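Local coordinates for galactose-binding-like protein (Bacteroides thetaiotaomicron, PDB 7M1B), which probably binds carbohydrate such as galactose, as a SusE-like protein of a family for which a degradative capacity has been suggested, at residues A[240-245]-A[370-375]; A[273-278]-A[339-344]; A[138-143]-A[157-162]. All coordinates share one frame; numbering follows the deposited sequence.

Interactions 1 and 2 are neighbours in one large antiparallel sheet, their centres about 9 Å apart, and both are buried. They share the pairing of strands 256-274 and 370-380: Trp274 of interaction 2 bonds through its backbone to Gln372 and Gln373 of interaction 1. They also share a bound glycol, held by His245 and Arg276. Interaction 1 is rich in amides; interaction 2 sets an indole on a glycine and gathers donors round a carboxylate. Interaction 3 belongs to a separate four-stranded sheet, its centre about 43 Å from that of interaction 1. It is a partly buried hairpin, regular in its backbone bonds, with Phe140 on the buried face and Ile139 beside a more exposed tyrosine on the other.

Interaction 1 of 3, residues A[240-245]-A[370-375]; sequences SWNYAH and VMQQLW. With EDO (1,2-ethanediol), chain B.
One face of the His245 imidazole is met by CG2 of Val370, a CH-pi contact 3.5 Å from the ring centroid and only 4° off the ring normal. At the ring edge, near its plane, His245 NE2 gives a weak hydrogen bond to O2 of 1,2-ethanediol (3.1 Å), a molecule probably from the crystallisation liquor. The same glycol lies obliquely to the Tyr243 ring, whose OH is bonded to Ala224 O. At the edge of the Trp375 ring, in its plane, Gln373 OE1 accepts from NE1. The pairing is a short antiparallel one, 244-245 against 370-371, in a sheet consistent with the beta-sandwich of galactose-binding-like domains. His245 and Val370 form its non-hydrogen-bonded pair. An alanine in place of His245 would probably leave CG2 of Val370 without its aromatic partner and the glycol O2 without its weak NE2 bond, though Arg276 NH1 would still hold it. Next along, Ala244 and Met371 are the hydrogen-bonded pair, Ala244 N donating to Met371 O (2.9 Å) and Met371 N to Ala244 O. Gln372 and Gln373 then make a classic beta bulge opposite Trp274. Two side-chain amides converge on Gln372 O: Gln373 NE2 donates at 3.0 Å, and Asn242 ND2 at 2.9 Å through a weak, bent bond. The Asn242 and Gln373 amide planes stand 59° apart. Gln373 OE1 also accepts from Gly234 N, and its NE2 donates to Asn233 OD1. Asn242 ND2 is also bonded to Ser230 O, and its OD1 to Asn233 ND2, which fixes this amide's rotation. The extended Gln372 side chain runs back toward Ser240, OE1 accepting from Gly237 N and NE2 lying 3.6 Å from Ser240 CB. A water accepts from Gln372 NE2 (3.0 Å) and donates to both Ser240 O and Asn242 O.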
loop_
_atom_site.group_PDB
_atom_site.type_symbol
_atom_site.label_atom_id
_atom_site.label_comp_id
_atom_site.label_asym_id
_atom_site.label_seq_id
_atom_site.Cartn_x
_atom_site.Cartn_y
_atom_site.Cartn_z
ATOM N N SER A 240 -10.810 -19.769 -11.998
ATOM C CA SER A 240 -9.387 -19.936 -12.241
ATOM C C SER A 240 -8.765 -20.993 -11.318
ATOM O O SER A 240 -9.116 -21.056 -10.109
ATOM C CB SER A 240 -8.714 -18.631 -12.022
ATOM O OG SER A 240 -7.294 -18.737 -12.170
ATOM N N TRP A 241 -7.837 -21.746 -11.908
ATOM C CA TRP A 241 -6.996 -22.704 -11.145
ATOM C C TRP A 241 -5.610 -22.097 -10.854
ATOM O O TRP A 241 -4.668 -22.795 -10.402
ATOM C CB TRP A 241 -6.873 -24.071 -11.895
ATOM C CG TRP A 241 -7.697 -25.119 -11.178
ATOM C CD1 TRP A 241 -7.204 -26.192 -10.458
ATOM C CD2 TRP A 241 -9.132 -25.198 -11.065
ATOM N NE1 TRP A 241 -8.247 -26.885 -9.933
ATOM C CE2 TRP A 241 -9.426 -26.291 -10.250
ATOM C CE3 TRP A 241 -10.190 -24.372 -11.507
ATOM C CZ2 TRP A 241 -10.726 -26.683 -9.951
ATOM C CZ3 TRP A 241 -11.490 -24.719 -11.169
ATOM C CH2 TRP A 241 -11.740 -25.859 -10.383
ATOM N N ASN A 242 -5.423 -20.786 -11.091
ATOM C CA ASN A 242 -4.080 -20.225 -10.880
ATOM C C ASN A 242 -3.807 -19.919 -9.401
ATOM O O ASN A 242 -4.729 -19.672 -8.615
ATOM C CB ASN A 242 -4.075 -18.847 -11.548
ATOM C CG ASN A 242 -2.674 -18.255 -11.626
ATOM O OD1 ASN A 242 -1.746 -18.926 -12.050
ATOM N ND2 ASN A 242 -2.440 -17.099 -11.023
ATOM N N TYR A 243 -2.522 -20.062 -9.011
ATOM C CA TYR A 243 -2.206 -19.645 -7.646
ATOM C C TYR A 243 -0.680 -19.621 -7.531
ATOM O O TYR A 243 0.026 -20.102 -8.393
ATOM C CB TYR A 243 -2.643 -20.749 -6.636
ATOM C CG TYR A 243 -2.270 -22.169 -7.017
ATOM C CD1 TYR A 243 -0.959 -22.694 -6.816
ATOM C CD2 TYR A 243 -3.225 -23.042 -7.534
ATOM C CE1 TYR A 243 -0.616 -23.992 -7.201
ATOM C CE2 TYR A 243 -2.898 -24.322 -7.929
ATOM C CZ TYR A 243 -1.619 -24.831 -7.685
ATOM O OH TYR A 243 -1.365 -26.083 -8.119
ATOM N N ALA A 244 -0.204 -18.932 -6.480
ATOM C CA ALA A 244 1.124 -19.228 -5.907
ATOM C C ALA A 244 0.841 -19.872 -4.546
ATOM O O ALA A 244 0.009 -19.380 -3.746
ATOM C CB ALA A 244 1.957 -17.967 -5.713
ATOM N N HIS A 245 1.547 -20.955 -4.226
ATOM C CA HIS A 245 1.155 -21.827 -3.103
ATOM C C HIS A 245 2.380 -22.103 -2.254
ATOM O O HIS A 245 3.440 -22.439 -2.792
ATOM C CB HIS A 245 0.691 -23.186 -3.699
ATOM C CG HIS A 245 -0.101 -24.034 -2.753
ATOM N ND1 HIS A 245 0.421 -24.558 -1.556
ATOM C CD2 HIS A 245 -1.355 -24.524 -2.850
ATOM C CE1 HIS A 245 -0.541 -25.281 -0.969
ATOM N NE2 HIS A 245 -1.603 -25.335 -1.781
ATOM N N VAL A 370 -1.582 -19.014 0.386
ATOM C CA VAL A 370 -1.858 -19.416 -1.000
ATOM C C VAL A 370 -2.680 -18.240 -1.546
ATOM O O VAL A 370 -3.618 -17.788 -0.877
ATOM C CB VAL A 370 -2.728 -20.680 -1.126
ATOM C CG1 VAL A 370 -2.936 -21.012 -2.618
ATOM C CG2 VAL A 370 -2.026 -21.878 -0.492
ATOM N N MET A 371 -2.259 -17.670 -2.669
ATOM C CA MET A 371 -3.053 -16.568 -3.275
ATOM C C MET A 371 -3.161 -16.744 -4.774
ATOM O O MET A 371 -2.457 -17.536 -5.336
ATOM C CB MET A 371 -2.382 -15.245 -2.938
ATOM C CG MET A 371 -2.677 -14.856 -1.427
ATOM S SD MET A 371 -4.472 -14.803 -0.750
ATOM C CE MET A 371 -4.921 -13.225 -1.469
ATOM N N GLN A 372 -4.003 -15.903 -5.443
ATOM C CA GLN A 372 -4.239 -16.153 -6.882
ATOM C C GLN A 372 -3.572 -15.045 -7.703
ATOM O O GLN A 372 -3.084 -15.301 -8.811
ATOM C CB GLN A 372 -5.758 -16.106 -7.205
ATOM C CG GLN A 372 -6.138 -16.455 -8.629
ATOM C CD GLN A 372 -7.641 -16.322 -8.716
ATOM O OE1 GLN A 372 -8.190 -15.214 -8.936
ATOM N NE2 GLN A 372 -8.347 -17.437 -8.605
ATOM N N GLN A 373 -3.627 -13.791 -7.246
ATOM C CA GLN A 373 -3.231 -12.676 -8.154
ATOM C C GLN A 373 -3.025 -11.396 -7.353
ATOM O O GLN A 373 -3.780 -11.170 -6.390
ATOM C CB GLN A 373 -4.307 -12.468 -9.243
ATOM C CG GLN A 373 -3.792 -11.652 -10.437
ATOM C CD GLN A 373 -2.996 -12.383 -11.525
ATOM O OE1 GLN A 373 -2.463 -11.731 -12.413
ATOM N NE2 GLN A 373 -2.612 -13.636 -11.316
ATOM N N LEU A 374 -2.071 -10.528 -7.805
ATOM C CA LEU A 374 -1.891 -9.201 -7.169
ATOM C C LEU A 374 -1.619 -8.194 -8.288
ATOM O O LEU A 374 -0.751 -8.489 -9.153
ATOM C CB LEU A 374 -0.629 -9.190 -6.313
ATOM C CG LEU A 374 -0.670 -10.049 -5.071
ATOM C CD1 LEU A 374 0.707 -10.017 -4.400
ATOM C CD2 LEU A 374 -1.753 -9.489 -4.130
ATOM N N TRP A 375 -2.505 -7.197 -8.421
ATOM C CA TRP A 375 -2.238 -6.136 -9.387
ATOM C C TRP A 375 -1.930 -4.841 -8.652
ATOM O O TRP A 375 -2.702 -4.451 -7.808
ATOM C CB TRP A 375 -3.460 -5.924 -10.289
ATOM C CG TRP A 375 -3.718 -7.022 -11.286
ATOM C CD1 TRP A 375 -3.007 -8.185 -11.411
ATOM C CD2 TRP A 375 -4.835 -7.071 -12.190
ATOM N NE1 TRP A 375 -3.587 -8.941 -12.403
ATOM C CE2 TRP A 375 -4.714 -8.281 -12.890
ATOM C CE3 TRP A 375 -5.876 -6.167 -12.552
ATOM C CZ2 TRP A 375 -5.635 -8.661 -13.884
ATOM C CZ3 TRP A 375 -6.752 -6.566 -13.549
ATOM C CH2 TRP A 375 -6.653 -7.793 -14.219
HETATM C C1 EDO B . -3.626 -27.693 -5.683
HETATM O O1 EDO B . -5.049 -27.714 -5.703
HETATM C C2 EDO B . -3.143 -26.758 -4.632
HETATM O O2 EDO B . -3.906 -26.686 -3.389
HETATM O O HOH W 1 -7.371 -20.209 -8.164
#

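Interaction 2 of 3, residues A[273-278]-A[339-344]; sequences SWQRSM and KGEEFE. With EDO (1,2-ethanediol), chain B.
Ser273 and Glu341 form an antiparallel hydrogen-bonded pair joining the end of strand 256-274 to strand 341-344, with Ser273 N to Glu341 O and Glu341 N to Ser273 O both 2.8 Å. Strand 341-344 is thus added to the large sheet of the galactose-binding-like domain just after helix 331-338. Gly340, which leaves that helix with positive phi, lays its CA over one face of the Trp274 indole in a CH-pi contact, 3.5 Å from the centroid of the five-membered ring and offset toward the rim. A CB at this position would probably clash with CE2 of Trp274. Ser273 CB lies at the edge of the Phe343 ring, 4.1 Å from CE2. Beyond the strand pair, the extended Gln275 side chain reaches the carboxylate of Glu341. OE1 of Gln275 accepts from Tyr284 N, while Glu341 OE2 is bonded to Ser318 OG, so both flat groups are held at two ends. Glu341 OE1 is gripped by three donors: Gln275 NE2 at 2.9 Å, 36° out of the carboxylate plane, and two waters, one leading to Ser273 OG and the other to Gln275 N.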
loop_
_atom_site.group_PDB
_atom_site.type_symbol
_atom_site.label_atom_id
_atom_site.label_comp_id
_atom_site.label_asym_id
_atom_site.label_seq_id
_atom_site.Cartn_x
_atom_site.Cartn_y
_atom_site.Cartn_z
ATOM N N SER A 273 -6.084 -7.642 -4.705
ATOM C CA SER A 273 -5.597 -8.969 -4.288
ATOM C C SER A 273 -6.729 -9.966 -4.534
ATOM O O SER A 273 -7.912 -9.696 -4.232
ATOM C CB SER A 273 -5.322 -8.926 -2.761
ATOM O OG SER A 273 -4.868 -10.198 -2.378
ATOM N N TRP A 274 -6.402 -11.085 -5.215
ATOM C CA TRP A 274 -7.344 -12.184 -5.342
ATOM C C TRP A 274 -6.881 -13.430 -4.622
ATOM O O TRP A 274 -5.724 -13.802 -4.749
ATOM C CB TRP A 274 -7.516 -12.599 -6.815
ATOM C CG TRP A 274 -8.298 -11.588 -7.610
ATOM C CD1 TRP A 274 -9.613 -11.710 -7.952
ATOM C CD2 TRP A 274 -7.784 -10.443 -8.305
ATOM N NE1 TRP A 274 -9.971 -10.708 -8.826
ATOM C CE2 TRP A 274 -8.866 -9.912 -9.052
ATOM C CE3 TRP A 274 -6.544 -9.776 -8.340
ATOM C CZ2 TRP A 274 -8.745 -8.732 -9.821
ATOM C CZ3 TRP A 274 -6.414 -8.655 -9.156
ATOM C CH2 TRP A 274 -7.500 -8.133 -9.868
ATOM N N GLN A 275 -7.833 -14.050 -3.877
ATOM C CA GLN A 275 -7.590 -15.325 -3.230
ATOM C C GLN A 275 -7.681 -16.471 -4.264
ATOM O O GLN A 275 -8.397 -16.367 -5.269
ATOM C CB GLN A 275 -8.695 -15.622 -2.193
ATOM C CG GLN A 275 -8.615 -14.664 -0.986
ATOM C CD GLN A 275 -9.848 -14.867 -0.134
ATOM O OE1 GLN A 275 -10.250 -15.995 0.167
ATOM N NE2 GLN A 275 -10.433 -13.750 0.277
ATOM N N ARG A 276 -7.005 -17.604 -3.950
ATOM C CA ARG A 276 -7.151 -18.796 -4.812
ATOM C C ARG A 276 -8.604 -19.259 -4.614
ATOM O O ARG A 276 -9.193 -19.214 -3.520
ATOM C CB ARG A 276 -6.163 -19.883 -4.298
ATOM C CG ARG A 276 -6.375 -21.256 -4.940
ATOM C CD ARG A 276 -7.313 -22.134 -4.130
ATOM N NE ARG A 276 -6.711 -22.465 -2.803
ATOM C CZ ARG A 276 -5.969 -23.578 -2.574
ATOM N NH1 ARG A 276 -5.804 -24.511 -3.545
ATOM N NH2 ARG A 276 -5.429 -23.705 -1.398
ATOM N N SER A 277 -9.214 -19.763 -5.707
ATOM C CA SER A 277 -10.656 -19.922 -5.763
ATOM C C SER A 277 -11.058 -21.334 -6.171
ATOM O O SER A 277 -11.771 -21.990 -5.408
ATOM C CB SER A 277 -11.216 -18.877 -6.690
ATOM O OG SER A 277 -10.606 -19.093 -7.987
ATOM N N MET A 278 -10.701 -21.796 -7.407
ATOM C CA MET A 278 -11.023 -23.120 -7.912
ATOM C C MET A 278 -12.524 -23.377 -7.814
ATOM O O MET A 278 -12.996 -24.454 -7.395
ATOM C CB MET A 278 -10.222 -24.204 -7.153
ATOM C CG MET A 278 -8.742 -24.023 -7.405
ATOM S SD MET A 278 -7.829 -25.216 -6.522
ATOM C CE MET A 278 -6.268 -24.678 -6.985
ATOM N N LYS A 339 -14.223 -10.764 -7.333
ATOM C CA LYS A 339 -14.064 -9.474 -7.997
ATOM C C LYS A 339 -12.752 -8.757 -7.635
ATOM O O LYS A 339 -12.334 -7.776 -8.283
ATOM C CB LYS A 339 -15.302 -8.619 -7.702
ATOM C CG LYS A 339 -15.187 -7.780 -6.422
ATOM C CD LYS A 339 -16.056 -6.504 -6.444
ATOM C CE LYS A 339 -17.363 -6.645 -5.687
ATOM N NZ LYS A 339 -18.325 -5.550 -5.985
ATOM N N GLY A 340 -11.981 -9.310 -6.682
ATOM C CA GLY A 340 -10.706 -8.695 -6.305
ATOM C C GLY A 340 -10.922 -7.749 -5.112
ATOM O O GLY A 340 -11.810 -6.893 -5.093
ATOM N N GLU A 341 -10.045 -7.877 -4.135
ATOM C CA GLU A 341 -10.083 -7.075 -2.873
ATOM C C GLU A 341 -9.137 -5.893 -3.000
ATOM O O GLU A 341 -7.940 -6.030 -3.330
ATOM C CB GLU A 341 -9.772 -8.042 -1.751
ATOM C CG GLU A 341 -10.846 -9.100 -1.575
ATOM C CD GLU A 341 -10.394 -10.119 -0.544
ATOM O OE1 GLU A 341 -9.945 -11.155 -0.911
ATOM O OE2 GLU A 341 -10.423 -9.726 0.684
ATOM N N GLU A 342 -9.674 -4.698 -2.704
ATOM C CA GLU A 342 -8.937 -3.482 -2.998
ATOM C C GLU A 342 -8.319 -2.888 -1.735
ATOM O O GLU A 342 -8.985 -2.825 -0.686
ATOM C CB GLU A 342 -9.968 -2.439 -3.537
ATOM C CG GLU A 342 -10.791 -2.974 -4.689
ATOM C CD GLU A 342 -10.080 -3.120 -6.007
ATOM O OE1 GLU A 342 -10.783 -3.474 -6.986
ATOM O OE2 GLU A 342 -8.837 -2.890 -6.070
ATOM N N PHE A 343 -7.053 -2.449 -1.847
ATOM C CA PHE A 343 -6.366 -1.836 -0.720
ATOM C C PHE A 343 -5.619 -0.580 -1.167
ATOM O O PHE A 343 -4.917 -0.613 -2.167
ATOM C CB PHE A 343 -5.322 -2.822 -0.119
ATOM C CG PHE A 343 -5.986 -4.094 0.354
ATOM C CD1 PHE A 343 -6.605 -4.113 1.596
ATOM C CD2 PHE A 343 -6.195 -5.181 -0.481
ATOM C CE1 PHE A 343 -7.276 -5.251 2.036
ATOM C CE2 PHE A 343 -6.852 -6.319 -0.044
ATOM C CZ PHE A 343 -7.446 -6.341 1.193
ATOM N N GLU A 344 -5.642 0.499 -0.352
ATOM C CA GLU A 344 -4.983 1.744 -0.723
ATOM C C GLU A 344 -3.699 1.874 0.093
ATOM O O GLU A 344 -3.571 1.299 1.198
ATOM C CB GLU A 344 -5.838 2.979 -0.389
ATOM C CG GLU A 344 -7.224 2.903 -0.959
ATOM C CD GLU A 344 -7.988 4.192 -0.862
ATOM O OE1 GLU A 344 -7.551 5.049 -0.124
ATOM O OE2 GLU A 344 -9.009 4.305 -1.549
HETATM C C1 EDO B . -3.626 -27.693 -5.683
HETATM O O1 EDO B . -5.049 -27.714 -5.703
HETATM C C2 EDO B . -3.143 -26.758 -4.632
HETATM O O2 EDO B . -3.906 -26.686 -3.389
HETATM O O HOH W 2 -7.112 -10.895 -0.907
HETATM O O HOH W 3 -10.142 -12.539 -3.283
#

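Interaction 3 of 3, residues A[138-143]-A[157-162]; sequences LIFDVS and EYTSVK
The Phe140 side chain meets Glu157 at its base and crosses Thr159 obliquely at its ring. Its CB lies 4.0 Å from CB of Glu157, its hydrogen-bonded partner across the pair. Chi1 of -69° sets CG beside the backbone N, anti to the carbonyl carbon. In the ring, CD1 comes within 4.0 Å of Glu157 O, which sits at the ring edge near the plane. One atom further, CE1 touches the methyl CG2 of Thr159 at 3.7 Å. The ring is buried, meeting Phe166 edge-to-face, and the side chain touches Ile164 of the three-stranded sheet and Val182 of the adjacent strand 176-183. The Glu157 chain bends away at chi2 (72°), and its OE1 is bonded to His155 NE2. On the other side of the sheet Ile139 packs against the Tyr158 ring, though the closest carbon separation in the model is too short to be trusted. The backbone fixes this register: the hydrogen-bonded pairs Leu138 with Thr159 and Phe140 with Glu157 flank the non-hydrogen-bonded pair Ile139 with Tyr158. Phe140 N donates to Glu157 O at 2.8 Å. The strand directions are 163° apart. This is the regular pairing of an antiparallel beta hairpin, here with 155-159 as an outermost strand of a four-stranded sheet, one face packed inward and the other bearing an exposed tyrosine.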
loop_
_atom_site.group_PDB
_atom_site.type_symbol
_atom_site.label_atom_id
_atom_site.label_comp_id
_atom_site.label_asym_id
_atom_site.label_seq_id
_atom_site.Cartn_x
_atom_site.Cartn_y
_atom_site.Cartn_z
ATOM N N LEU A 138 -0.208 24.387 14.732
ATOM C CA LEU A 138 -0.142 25.133 13.482
ATOM C C LEU A 138 -1.464 24.869 12.750
ATOM O O LEU A 138 -2.112 23.877 13.122
ATOM C CB LEU A 138 1.096 24.650 12.690
ATOM C CG LEU A 138 2.460 24.916 13.362
ATOM C CD1 LEU A 138 3.563 24.229 12.540
ATOM C CD2 LEU A 138 2.755 26.428 13.479
ATOM N N ILE A 139 -1.892 25.839 11.924
ATOM C CA ILE A 139 -3.115 25.778 11.086
ATOM C C ILE A 139 -2.696 26.048 9.646
ATOM O O ILE A 139 -2.133 27.106 9.333
ATOM C CB ILE A 139 -4.114 26.848 11.610
ATOM C CG1 ILE A 139 -4.096 26.938 13.141
ATOM C CG2 ILE A 139 -5.553 26.584 11.091
ATOM C CD1 ILE A 139 -4.719 25.748 13.842
ATOM N N PHE A 140 -2.945 25.055 8.796
ATOM C CA PHE A 140 -2.551 25.226 7.415
ATOM C C PHE A 140 -3.793 25.513 6.586
ATOM O O PHE A 140 -4.737 24.732 6.641
ATOM C CB PHE A 140 -1.877 23.942 6.938
ATOM C CG PHE A 140 -0.526 23.652 7.551
ATOM C CD1 PHE A 140 -0.410 23.173 8.859
ATOM C CD2 PHE A 140 0.646 23.858 6.827
ATOM C CE1 PHE A 140 0.833 22.865 9.396
ATOM C CE2 PHE A 140 1.891 23.533 7.355
ATOM C CZ PHE A 140 1.987 23.031 8.631
ATOM N N ASP A 141 -3.794 26.640 5.858
ATOM C CA ASP A 141 -4.930 26.966 4.998
ATOM C C ASP A 141 -4.474 26.747 3.561
ATOM O O ASP A 141 -3.528 27.410 3.120
ATOM C CB ASP A 141 -5.356 28.435 5.145
ATOM C CG ASP A 141 -6.047 28.712 6.467
ATOM O OD1 ASP A 141 -6.941 27.897 6.837
ATOM O OD2 ASP A 141 -5.669 29.719 7.133
ATOM N N VAL A 142 -5.144 25.841 2.825
ATOM C CA VAL A 142 -4.636 25.458 1.501
ATOM C C VAL A 142 -5.665 25.850 0.428
ATOM O O VAL A 142 -6.871 25.400 0.503
ATOM C CB VAL A 142 -4.306 23.952 1.370
ATOM C CG1 VAL A 142 -3.817 23.638 -0.037
ATOM C CG2 VAL A 142 -3.280 23.514 2.408
ATOM N N SER A 143 -5.231 26.766 -0.466
ATOM C CA SER A 143 -6.168 27.373 -1.404
ATOM C C SER A 143 -5.913 26.895 -2.825
ATOM O O SER A 143 -4.776 26.599 -3.206
ATOM C CB SER A 143 -6.125 28.889 -1.326
ATOM O OG SER A 143 -6.321 29.345 0.008
ATOM N N GLU A 157 -5.762 22.250 7.727
ATOM C CA GLU A 157 -5.197 21.232 8.612
ATOM C C GLU A 157 -4.852 21.817 9.971
ATOM O O GLU A 157 -4.201 22.916 10.114
ATOM C CB GLU A 157 -3.940 20.618 7.956
ATOM C CG GLU A 157 -3.397 19.384 8.654
ATOM C CD GLU A 157 -4.235 18.129 8.491
ATOM O OE1 GLU A 157 -5.258 18.247 7.788
ATOM O OE2 GLU A 157 -3.851 17.045 9.077
ATOM N N TYR A 158 -5.189 21.051 11.029
ATOM C CA TYR A 158 -4.920 21.471 12.399
ATOM C C TYR A 158 -4.085 20.407 13.107
ATOM O O TYR A 158 -4.590 19.319 13.397
ATOM C CB TYR A 158 -6.224 21.649 13.194
ATOM C CG TYR A 158 -7.189 22.664 12.641
ATOM C CD1 TYR A 158 -8.181 22.302 11.743
ATOM C CD2 TYR A 158 -7.157 23.976 13.085
ATOM C CE1 TYR A 158 -9.088 23.234 11.254
ATOM C CE2 TYR A 158 -8.056 24.919 12.613
ATOM C CZ TYR A 158 -9.024 24.548 11.694
ATOM O OH TYR A 158 -9.907 25.491 11.239
ATOM N N THR A 159 -2.796 20.722 13.378
ATOM C CA THR A 159 -1.871 19.655 13.699
ATOM C C THR A 159 -0.837 20.181 14.693
ATOM O O THR A 159 -0.481 21.363 14.683
ATOM C CB THR A 159 -1.225 19.112 12.398
ATOM O OG1 THR A 159 -0.326 18.037 12.721
ATOM C CG2 THR A 159 -0.445 20.175 11.662
ATOM N N SER A 160 -0.338 19.290 15.591
ATOM C CA SER A 160 0.905 19.696 16.245
ATOM C C SER A 160 2.002 18.628 16.134
ATOM O O SER A 160 2.969 18.670 16.902
ATOM C CB SER A 160 0.602 20.080 17.712
ATOM O OG SER A 160 0.135 18.904 18.388
ATOM N N VAL A 161 1.906 17.680 15.174
ATOM C CA VAL A 161 2.934 16.642 15.151
ATOM C C VAL A 161 4.284 17.246 14.737
ATOM O O VAL A 161 4.324 18.365 14.175
ATOM C CB VAL A 161 2.517 15.417 14.311
ATOM C CG1 VAL A 161 1.272 14.762 14.903
ATOM C CG2 VAL A 161 2.331 15.775 12.839
ATOM N N LYS A 162 5.386 16.534 15.065
ATOM C CA LYS A 162 6.736 16.956 14.709
ATOM C C LYS A 162 6.956 16.891 13.210
ATOM O O LYS A 162 7.522 17.826 12.628
ATOM C CB LYS A 162 7.819 16.134 15.415
ATOM C CG LYS A 162 9.243 16.462 14.967
ATOM C CD LYS A 162 10.313 16.046 15.946
ATOM C CE LYS A 162 11.717 16.404 15.442
ATOM N NZ LYS A 162 12.742 15.613 16.190
#